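Local atomic coordinates of 2-(hydroxymethyl)glutarate dehydrogenase (Eubacterium barkeri, PDB entry 3CKY), a protein that catalyses the NAD-dependent interconversion of 2-formylglutarate and (S)-2-hydroxymethylglutarate in the bacterial fermentation of nicotinate. Residues S101-L106 / A248-K253. Sequence-based numbering, arbitrary orientation.
Sequences SPSSTL and ALEAGK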
loop_
_atom_site.group_PDB
_atom_site.type_symbol
_atom_site.label_atom_id
_atom_site.label_comp_id
_atom_site.label_asym_id
_atom_site.label_seq_id
_atom_site.Cartn_x
_atom_site.Cartn_y
_atom_site.Cartn_z
ATOM N N SER A 101 20.060 6.775 6.844
ATOM C CA SER A 101 19.676 7.427 5.593
ATOM C C SER A 101 20.785 8.367 5.119
ATOM O O SER A 101 21.534 8.899 5.941
ATOM C CB SER A 101 18.383 8.216 5.776
ATOM O OG SER A 101 18.594 9.284 6.681
ATOM N N PRO A 102 20.899 8.562 3.789
ATOM C CA PRO A 102 21.824 9.549 3.249
ATOM C C PRO A 102 21.694 10.923 3.909
ATOM O O PRO A 102 22.708 11.551 4.222
ATOM C CB PRO A 102 21.436 9.623 1.768
ATOM C CG PRO A 102 20.824 8.308 1.458
ATOM C CD PRO A 102 20.171 7.843 2.723
ATOM N N SER A 103 20.459 11.373 4.125
ATOM C CA SER A 103 20.198 12.692 4.713
ATOM C C SER A 103 20.806 12.810 6.107
ATOM O O SER A 103 21.373 13.838 6.449
ATOM C CB SER A 103 18.691 12.951 4.786
ATOM O OG SER A 103 18.092 12.076 5.719
ATOM N N SER A 104 20.667 11.752 6.908
ATOM C CA SER A 104 21.327 11.647 8.214
ATOM C C SER A 104 22.811 11.982 8.115
ATOM O O SER A 104 23.339 12.784 8.898
ATOM C CB SER A 104 21.154 10.227 8.790
ATOM O OG SER A 104 22.212 9.876 9.685
ATOM N N THR A 105 23.476 11.357 7.144
ATOM C CA THR A 105 24.903 11.555 6.931
ATOM C C THR A 105 25.220 12.954 6.373
ATOM O O THR A 105 26.230 13.551 6.757
ATOM C CB THR A 105 25.478 10.458 6.014
ATOM O OG1 THR A 105 25.380 9.190 6.679
ATOM C CG2 THR A 105 26.937 10.717 5.669
ATOM N N LEU A 106 24.380 13.460 5.471
ATOM C CA LEU A 106 24.582 14.800 4.917
ATOM C C LEU A 106 24.519 15.880 6.003
ATOM O O LEU A 106 25.348 16.793 6.016
ATOM C CB LEU A 106 23.557 15.128 3.819
ATOM C CG LEU A 106 23.832 14.767 2.353
ATOM C CD1 LEU A 106 25.322 14.670 2.066
ATOM C CD2 LEU A 106 23.120 13.494 1.942
ATOM N N ALA A 248 14.770 2.775 3.782
ATOM C CA ALA A 248 14.381 3.041 2.417
ATOM C C ALA A 248 13.214 4.027 2.342
ATOM O O ALA A 248 13.252 4.971 1.564
ATOM C CB ALA A 248 14.022 1.732 1.703
ATOM N N LEU A 249 12.191 3.813 3.157
ATOM C CA LEU A 249 11.031 4.694 3.209
ATOM C C LEU A 249 11.408 6.084 3.708
ATOM O O LEU A 249 10.831 7.080 3.254
ATOM C CB LEU A 249 9.928 4.094 4.093
ATOM C CG LEU A 249 9.285 2.787 3.597
ATOM C CD1 LEU A 249 8.267 2.267 4.614
ATOM C CD2 LEU A 249 8.652 2.949 2.230
ATOM N N GLU A 250 12.341 6.145 4.653
ATOM C CA GLU A 250 12.870 7.428 5.129
ATOM C C GLU A 250 13.552 8.152 3.979
ATOM O O GLU A 250 13.323 9.345 3.768
ATOM C CB GLU A 250 13.859 7.236 6.291
ATOM C CG GLU A 250 14.301 8.552 6.901
ATOM C CD GLU A 250 15.531 8.450 7.798
ATOM O OE1 GLU A 250 16.095 9.529 8.115
ATOM O OE2 GLU A 250 15.927 7.307 8.159
ATOM N N ALA A 251 14.376 7.437 3.219
ATOM C CA ALA A 251 15.022 8.045 2.041
ATOM C C ALA A 251 14.005 8.456 0.970
ATOM O O ALA A 251 14.147 9.506 0.333
ATOM C CB ALA A 251 16.097 7.121 1.454
ATOM N N GLY A 252 12.976 7.638 0.757
ATOM C CA GLY A 252 11.905 7.999 -0.163
ATOM C C GLY A 252 11.174 9.284 0.203
ATOM O O GLY A 252 10.887 10.115 -0.669
ATOM N N LYS A 253 10.866 9.440 1.491
ATOM C CA LYS A 253 10.202 10.635 2.016
ATOM C C LYS A 253 11.087 11.863 1.850
ATOM O O LYS A 253 10.622 12.901 1.398
ATOM C CB LYS A 253 9.818 10.439 3.496
ATOM C CG LYS A 253 9.411 11.728 4.239
ATOM C CD LYS A 253 8.768 11.443 5.605
ATOM C CE LYS A 253 8.157 12.733 6.228
ATOM N NZ LYS A 253 7.185 12.493 7.388
HETATM O O HOH W 1 18.366 7.403 9.312
#
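Glu-250 reaches from helix 238-255 to Ser-101, the N-cap residue of helix 102-114, and lays its carboxylate against that serine side chain. CB of Glu-250 leaves its helix on the side facing the other segment. CG stands anti to the backbone N (chi1 -174°), and with the next torsion also extended the chain runs nearly straight across to the start of the other helix. CD of Glu-250 then lies 3.5 Å from CB of Ser-101, and the two oxygens part. OE1 of Glu-250 turns to OG of Ser-101, while OE2 of Glu-250 accepts a hydrogen bond of 2.7 Å from a water. The same water accepts a hydrogen bond from the backbone N of Ser-101, 3.1 Å away, so the carboxylate is linked to the main chain just ahead of the helix. The chi1 of Ser-101 (65°) turns its OG back over its own main chain, within 2.9 Å of OE1 of Glu-250 and 3.2 Å of N of Ser-104. The contact joins the two domains of this beta-hydroxyacid dehydrogenase: helix 102-114 follows strand 93-96 of the NAD-binding Rossmann domain, and helix 238-255, which also carries Lys-243, a probable NAD-binding residue, belongs to the all-helical C-terminal domain. With an alanine at Glu-250, the water would probably lose the carboxylate oxygen it donates to, and a gap would be likely to open beside CB of Ser-101. The N-terminal end of helix 102-114 would be expected to favour the negative carboxylate, whereas Glu-254, close to OE1, would tend to oppose its charge. Next to this polar patch, CD of Pro-102 meets CB of Ala-251 at 4.3 Å, and the proline also packs on Ala-172 and Ile-175 of the long helix 169-197. Leu-194 and Cys-198 of a neighbouring subunit pack against Ala-251 and Pro-102, respectively.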